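Local coordinates for protein telomere length regulator taz1 (Schizosaccharomyces pombe, PDB 4ZMK) that regulates telomere length and function, binds double-stranded telomeric DNA and homodimerises, this chain being its dimerization domain, at residues K62-A65 and K66-Q70; V27-A30 and L31-T35; V47-A50 and R51-S54. All coordinates share one frame; numbering follows the deposited sequence.

Contact 1 (K62-A65 and K66-Q70)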
loop_
_atom_site.group_PDB
_atom_site.type_symbol
_atom_site.label_atom_id
_atom_site.label_comp_id
_atom_site.label_asym_id
_atom_site.label_seq_id
_atom_site.Cartn_x
_atom_site.Cartn_y
_atom_site.Cartn_z
ATOM N N LYS A 62 9.605 2.737 -1.075
ATOM C CA LYS A 62 10.799 2.784 -1.909
ATOM C C LYS A 62 11.994 3.197 -1.055
ATOM O O LYS A 62 13.086 2.652 -1.193
ATOM C CB LYS A 62 10.607 3.751 -3.081
ATOM C CG LYS A 62 9.522 3.330 -4.066
ATOM C CD LYS A 62 9.290 4.397 -5.134
ATOM C CE LYS A 62 8.125 4.025 -6.044
ATOM N NZ LYS A 62 7.818 5.055 -7.074
ATOM N N SER A 63 11.773 4.159 -0.164
ATOM C CA SER A 63 12.813 4.608 0.748
ATOM C C SER A 63 13.201 3.482 1.703
ATOM O O SER A 63 14.378 3.259 1.971
ATOM C CB SER A 63 12.350 5.835 1.528
ATOM O OG SER A 63 13.383 6.342 2.354
ATOM N N ARG A 64 12.204 2.772 2.215
ATOM C CA ARG A 64 12.481 1.650 3.100
ATOM C C ARG A 64 13.265 0.562 2.369
ATOM O O ARG A 64 14.252 0.060 2.881
ATOM C CB ARG A 64 11.183 1.080 3.675
ATOM C CG ARG A 64 11.396 -0.188 4.478
ATOM C CD ARG A 64 10.132 -0.692 5.139
ATOM N NE ARG A 64 10.426 -1.900 5.888
ATOM C CZ ARG A 64 10.940 -1.903 7.112
ATOM N NH1 ARG A 64 11.193 -0.756 7.735
ATOM N NH2 ARG A 64 11.198 -3.055 7.712
ATOM N N ALA A 65 12.824 0.209 1.165
ATOM C CA ALA A 65 13.531 -0.770 0.329
ATOM C C ALA A 65 14.990 -0.396 0.113
ATOM O O ALA A 65 15.874 -1.252 0.155
ATOM C CB ALA A 65 12.839 -0.925 -1.012
ATOM N N LYS A 66 15.243 0.885 -0.128
ATOM C CA LYS A 66 16.608 1.374 -0.247
ATOM C C LYS A 66 17.408 1.143 1.047
ATOM O O LYS A 66 18.478 0.547 1.018
ATOM C CB LYS A 66 16.617 2.855 -0.607
ATOM C CG LYS A 66 18.018 3.408 -0.727
ATOM C CD LYS A 66 18.049 4.887 -1.030
ATOM C CE LYS A 66 19.473 5.282 -1.394
ATOM N NZ LYS A 66 19.559 6.630 -1.981
ATOM N N SER A 67 16.874 1.601 2.179
ATOM C CA SER A 67 17.526 1.419 3.469
ATOM C C SER A 67 17.802 -0.036 3.773
ATOM O O SER A 67 18.841 -0.362 4.341
ATOM C CB SER A 67 16.683 2.018 4.589
ATOM O OG SER A 67 16.716 3.429 4.537
ATOM N N LEU A 68 16.877 -0.911 3.395
ATOM C CA LEU A 68 17.026 -2.336 3.688
ATOM C C LEU A 68 18.084 -2.981 2.823
ATOM O O LEU A 68 18.842 -3.831 3.286
ATOM C CB LEU A 68 15.707 -3.075 3.502
ATOM C CG LEU A 68 14.673 -2.830 4.596
ATOM C CD1 LEU A 68 13.347 -3.463 4.207
ATOM C CD2 LEU A 68 15.171 -3.348 5.954
ATOM N N SER A 69 18.131 -2.574 1.562
ATOM C CA SER A 69 19.064 -3.169 0.620
ATOM C C SER A 69 20.497 -2.747 0.954
ATOM O O SER A 69 21.442 -3.472 0.661
ATOM C CB SER A 69 18.703 -2.782 -0.818
ATOM O OG SER A 69 19.002 -1.424 -1.077
ATOM N N GLN A 70 20.648 -1.579 1.576
ATOM C CA GLN A 70 21.950 -1.095 2.030
ATOM C C GLN A 70 22.589 -2.092 2.993
ATOM O O GLN A 70 23.808 -2.200 3.072
ATOM C CB GLN A 70 21.813 0.260 2.719
ATOM C CG GLN A 70 22.688 1.344 2.145
ATOM C CD GLN A 70 22.019 2.078 0.997
ATOM O OE1 GLN A 70 21.243 3.010 1.221
ATOM N NE2 GLN A 70 22.315 1.663 -0.238
HETATM O O HOH W 1 15.895 5.556 2.684
#
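Leu-68 sits one helical turn beyond Arg-64, and its CD1 methyl rests against the arginine side chain. The evidence is a pair of short approaches, Leu-68 CD1 to Arg-64 NE at 3.7 Å and Leu-68 CD1 to Arg-64 CG at 3.8 Å, made by two side chains that cross at a slant. Arg-64 places CG opposite its backbone N (chi1 173°) and stays extended as far as NE; the methyl lies against CG and the near end of the guanidinium, oblique to that group. Leu-68 CG stands beside its own N, anti to the carbonyl carbon (chi1 -74°), which brings CG to 3.4 Å from Arg-64 O. The same carbonyl accepts the helical hydrogen bond from Leu-68 N at 2.8 Å.

The guanidinium is buried and has several partners beyond the helix: NH1 bonds to Ile-13 O and Asn-15 O, NH2 to Ile-18 O, and NH2 also forms a salt bridge with Glu-20 of the second subunit. That carboxylate probably offsets the buried positive charge.

On another flank, Ser-63 and Ser-67 are linked through one water, which donates to Ser-63 OG (2.7 Å) and lies 2.9 Å from Ser-67 OG. Ser-63 has two modelled conformers, so this bridge holds for one of them; its OG also bonds to Asp-14, in the loop before helix 20-40. Further on, Ser-69 OG, likewise in one of two conformers, turns back to donate to Lys-66 O at 2.9 Å, a carbonyl that also receives Gln-70 N.

All of this belongs to the C-terminal part of helix 44-70. The loop leading into helix 20-40 covers it on one side, Leu-68 touching Thr-16, while Arg-64 and Ala-65 pack on Leu-24 in helix 20-40 of the second subunit.

Contact 2 (V27-A30 and L31-T35)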
loop_
_atom_site.group_PDB
_atom_site.type_symbol
_atom_site.label_atom_id
_atom_site.label_comp_id
_atom_site.label_asym_id
_atom_site.label_seq_id
_atom_site.Cartn_x
_atom_site.Cartn_y
_atom_site.Cartn_z
ATOM N N VAL A 27 1.734 -0.321 6.871
ATOM C CA VAL A 27 1.246 -0.233 5.497
ATOM C C VAL A 27 -0.237 -0.589 5.431
ATOM O O VAL A 27 -1.032 0.142 4.842
ATOM C CB VAL A 27 2.061 -1.137 4.569
ATOM C CG1 VAL A 27 1.569 -1.017 3.154
ATOM C CG2 VAL A 27 3.521 -0.747 4.650
ATOM N N SER A 28 -0.597 -1.707 6.050
ATOM C CA SER A 28 -1.984 -2.141 6.162
ATOM C C SER A 28 -2.882 -1.023 6.688
ATOM O O SER A 28 -3.948 -0.763 6.150
ATOM C CB SER A 28 -2.071 -3.364 7.085
ATOM O OG SER A 28 -3.392 -3.860 7.191
ATOM N N SER A 29 -2.435 -0.387 7.765
ATOM C CA SER A 29 -3.169 0.702 8.392
ATOM C C SER A 29 -3.359 1.866 7.417
ATOM O O SER A 29 -4.441 2.437 7.324
ATOM C CB SER A 29 -2.431 1.169 9.649
ATOM O OG SER A 29 -3.107 2.242 10.269
ATOM N N ALA A 30 -2.293 2.207 6.700
ATOM C CA ALA A 30 -2.334 3.282 5.721
ATOM C C ALA A 30 -3.281 2.940 4.574
ATOM O O ALA A 30 -4.109 3.764 4.182
ATOM C CB ALA A 30 -0.935 3.584 5.197
ATOM N N LEU A 31 -3.188 1.720 4.060
ATOM C CA LEU A 31 -4.098 1.280 2.999
ATOM C C LEU A 31 -5.567 1.267 3.425
ATOM O O LEU A 31 -6.454 1.560 2.631
ATOM C CB LEU A 31 -3.705 -0.108 2.508
ATOM C CG LEU A 31 -2.462 -0.181 1.643
ATOM C CD1 LEU A 31 -1.997 -1.626 1.549
ATOM C CD2 LEU A 31 -2.774 0.370 0.269
ATOM N N ASP A 32 -5.832 0.903 4.672
ATOM C CA ASP A 32 -7.205 0.898 5.176
ATOM C C ASP A 32 -7.797 2.316 5.230
ATOM O O ASP A 32 -8.996 2.504 5.041
ATOM C CB ASP A 32 -7.269 0.263 6.574
ATOM C CG ASP A 32 -7.019 -1.236 6.553
ATOM O OD1 ASP A 32 -6.966 -1.816 5.449
ATOM O OD2 ASP A 32 -6.889 -1.836 7.645
ATOM N N LYS A 33 -6.954 3.303 5.517
ATOM C CA LYS A 33 -7.376 4.695 5.505
ATOM C C LYS A 33 -7.662 5.168 4.070
ATOM O O LYS A 33 -8.574 5.953 3.849
ATOM C CB LYS A 33 -6.321 5.572 6.176
ATOM C CG LYS A 33 -6.102 5.201 7.641
ATOM C CD LYS A 33 -4.987 6.009 8.282
ATOM C CE LYS A 33 -4.896 5.727 9.780
ATOM N NZ LYS A 33 -3.853 6.560 10.450
ATOM N N ILE A 34 -6.887 4.678 3.108
ATOM C CA ILE A 34 -7.149 4.929 1.689
ATOM C C ILE A 34 -8.468 4.291 1.246
ATOM O O ILE A 34 -9.275 4.922 0.570
ATOM C CB ILE A 34 -5.988 4.393 0.810
ATOM C CG1 ILE A 34 -4.733 5.222 1.040
ATOM C CG2 ILE A 34 -6.345 4.387 -0.669
ATOM C CD1 ILE A 34 -3.500 4.598 0.431
ATOM N N THR A 35 -8.671 3.033 1.619
ATOM C CA THR A 35 -9.934 2.346 1.359
ATOM C C THR A 35 -11.112 3.122 1.940
ATOM O O THR A 35 -12.148 3.279 1.298
ATOM C CB THR A 35 -9.928 0.923 1.944
ATOM O OG1 THR A 35 -8.854 0.186 1.365
ATOM C CG2 THR A 35 -11.220 0.204 1.639
HETATM O O HOH W 2 -4.499 -2.568 9.273
HETATM O O HOH W 3 -1.874 4.585 9.114
#
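Leu-31 N donates to Val-27 O at 2.8 Å with a nearly straight N-H...O angle of 170°, the first of four successive i to i+4 bonds that make 27-30 and 31-35 one uninterrupted alpha helix. The bonds of Asp-32 N to Ser-28 O, Lys-33 N to Ser-29 O and Ile-34 N to Ala-30 O follow. Lys-33 N also makes a weak bond to Ala-30 O.

Val-27 and Leu-31 lie side by side and point the same way. Their methyls meet at 4.0 Å, Val-27 CG1 to Leu-31 CD1, an apolar patch turned to helix 44-70 and the second subunit. Two water-bridged pairs, Ser-28 with Asp-32 and Ser-29 with Lys-33, mark the more polar flanks, each seen in one of two modelled serine conformers. One water lies 2.7 Å from Ser-28 OG and donates to Asp-32 OD2 at 3.0 Å. Asp-32 CG stands beside its own backbone N (chi1 -70°), which folds the carboxylate back over the preceding turn; its OD1 is bonded by Ser-58 of the second subunit. A second water accepts from Lys-33 NZ at 3.1 Å and lies 2.9 Å from Ser-29 OG. The extended lysine passes that serine, CE 3.9 Å from Ser-29 OG, before its amine reaches Thr-7 O.

Val-27 and Ala-30 touch Leu-57 of helix 44-70 in the same chain; Val-27 also meets Leu-61 of the second subunit, and Leu-31 packs on its counterpart Leu-31 there. A helix with apolar residues one turn apart, turned both to its hairpin partner and to the second subunit, is characteristic of helical-bundle dimers, here the dimerization domain of Taz1.

Contact 3 (V47-A50 and R51-S54)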
loop_
_atom_site.group_PDB
_atom_site.type_symbol
_atom_site.label_atom_id
_atom_site.label_comp_id
_atom_site.label_asym_id
_atom_site.label_seq_id
_atom_site.Cartn_x
_atom_site.Cartn_y
_atom_site.Cartn_z
ATOM N N VAL A 47 -10.788 12.289 -3.542
ATOM C CA VAL A 47 -10.003 11.433 -4.411
ATOM C C VAL A 47 -8.566 11.902 -4.433
ATOM O O VAL A 47 -7.645 11.098 -4.472
ATOM C CB VAL A 47 -10.565 11.408 -5.840
ATOM C CG1 VAL A 47 -9.563 10.791 -6.809
ATOM C CG2 VAL A 47 -11.877 10.645 -5.867
ATOM N N SER A 48 -8.379 13.214 -4.386
ATOM C CA SER A 48 -7.040 13.796 -4.415
ATOM C C SER A 48 -6.273 13.515 -3.116
ATOM O O SER A 48 -5.052 13.366 -3.127
ATOM C CB SER A 48 -7.127 15.302 -4.674
ATOM O OG SER A 48 -5.849 15.910 -4.630
ATOM N N GLN A 49 -6.988 13.428 -2.001
ATOM C CA GLN A 49 -6.346 13.167 -0.729
ATOM C C GLN A 49 -5.895 11.709 -0.682
ATOM O O GLN A 49 -4.797 11.412 -0.217
ATOM C CB GLN A 49 -7.281 13.494 0.432
ATOM C CG GLN A 49 -6.613 13.452 1.796
ATOM C CD GLN A 49 -5.419 14.388 1.890
ATOM O OE1 GLN A 49 -5.571 15.606 1.920
ATOM N NE2 GLN A 49 -4.224 13.818 1.933
ATOM N N ALA A 50 -6.747 10.812 -1.174
ATOM C CA ALA A 50 -6.433 9.385 -1.275
ATOM C C ALA A 50 -5.223 9.148 -2.186
ATOM O O ALA A 50 -4.378 8.293 -1.902
ATOM C CB ALA A 50 -7.651 8.605 -1.782
ATOM N N ARG A 51 -5.150 9.910 -3.278
ATOM C CA ARG A 51 -4.008 9.857 -4.177
ATOM C C ARG A 51 -2.727 10.345 -3.488
ATOM O O ARG A 51 -1.657 9.788 -3.706
ATOM C CB ARG A 51 -4.283 10.681 -5.431
ATOM C CG ARG A 51 -3.136 10.705 -6.411
ATOM C CD ARG A 51 -3.331 11.792 -7.458
ATOM N NE ARG A 51 -3.784 13.048 -6.865
ATOM C CZ ARG A 51 -3.001 13.876 -6.186
ATOM N NH1 ARG A 51 -1.719 13.580 -6.012
ATOM N NH2 ARG A 51 -3.498 14.997 -5.678
ATOM N N ASP A 52 -2.832 11.380 -2.656
ATOM C CA ASP A 52 -1.676 11.826 -1.878
ATOM C C ASP A 52 -1.237 10.740 -0.905
ATOM O O ASP A 52 -0.047 10.486 -0.751
ATOM C CB ASP A 52 -1.973 13.116 -1.099
ATOM C CG ASP A 52 -2.064 14.340 -2.000
ATOM O OD1 ASP A 52 -1.748 14.235 -3.203
ATOM O OD2 ASP A 52 -2.444 15.418 -1.504
ATOM N N PHE A 53 -2.199 10.119 -0.229
ATOM C CA PHE A 53 -1.902 9.013 0.679
ATOM C C PHE A 53 -1.146 7.882 -0.039
ATOM O O PHE A 53 -0.115 7.409 0.433
ATOM C CB PHE A 53 -3.191 8.444 1.302
ATOM C CG PHE A 53 -3.778 9.292 2.402
ATOM C CD1 PHE A 53 -4.982 8.943 2.989
ATOM C CD2 PHE A 53 -3.131 10.429 2.847
ATOM C CE1 PHE A 53 -5.532 9.718 3.998
ATOM C CE2 PHE A 53 -3.677 11.209 3.862
ATOM C CZ PHE A 53 -4.879 10.855 4.435
ATOM N N SER A 54 -1.676 7.451 -1.179
ATOM C CA SER A 54 -1.115 6.337 -1.937
ATOM C C SER A 54 0.318 6.612 -2.374
ATOM O O SER A 54 1.204 5.788 -2.210
ATOM C CB SER A 54 -1.990 6.046 -3.156
ATOM O OG SER A 54 -1.514 4.925 -3.877
HETATM O O HOH W 4 -4.923 16.770 -2.075
HETATM O O HOH W 5 -2.267 15.587 1.338
#
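Arg-51 reaches back three residues, nearly a turn, to Ser-48: NH2 donates to Ser-48 OG at 2.7 Å in a bent bond (N-H...O 133°), the hydroxyl lying out of the guanidinium plane. The chain bends at chi3 (44°), which lays one guanidinium face over Ser-48 O. This describes one of two modelled arginine conformers, as does the salt bridge from NH1 to neighbouring Asp-52 OD1 at 2.9 Å.

Asp-52 OD2 accepts from two waters, one lying 2.9 Å from Ser-48 OG, the other accepting from Gln-49 NE2 at 2.7 Å.

Phe-53 meets the same glutamine, whose bend at chi2 brings its amide to the ring; the two planes stand 48° apart. Gln-49 NE2 comes to 3.3 Å from Phe-53 CE2, while CG of the glutamine stands above one ring face, towards the rim. Putting an alanine at Phe-53 would probably open a gap beside Leu-37 of helix 20-40 and let the Gln-49 amide turn more freely.

Ser-54 N closes the turn on Ala-50 O, and its OG, in one of two modelled conformers, bonds to Thr-35 of the second subunit. Polar pairs outside, with an aromatic ring facing helix 20-40, are characteristic of an amphipathic helix in a helical hairpin, here one that also lines the dimer interface.

Contacts 2 and 3 form one packed region, their centres 11 Å apart: Ile-34 CG1 of helix 20-40 lies 3.6 Å from Phe-53 CB of helix 44-70, consistent with the two helices packing against each other within the chain. Contact 1 shares helix 44-70 with contact 3 but lies about 23 Å from it between centres, and about 21 Å from contact 2, on the opposite side of the chain's centre from both. Its nearest atoms remain about 7 Å from contact 2. Across the dimer, Lys-62 NZ in its modelled conformer comes within range of a long, weak ion pair with Asp-32 OD2 of the second subunit. All three contacts touch that subunit, so the interface extends along much of the hairpin.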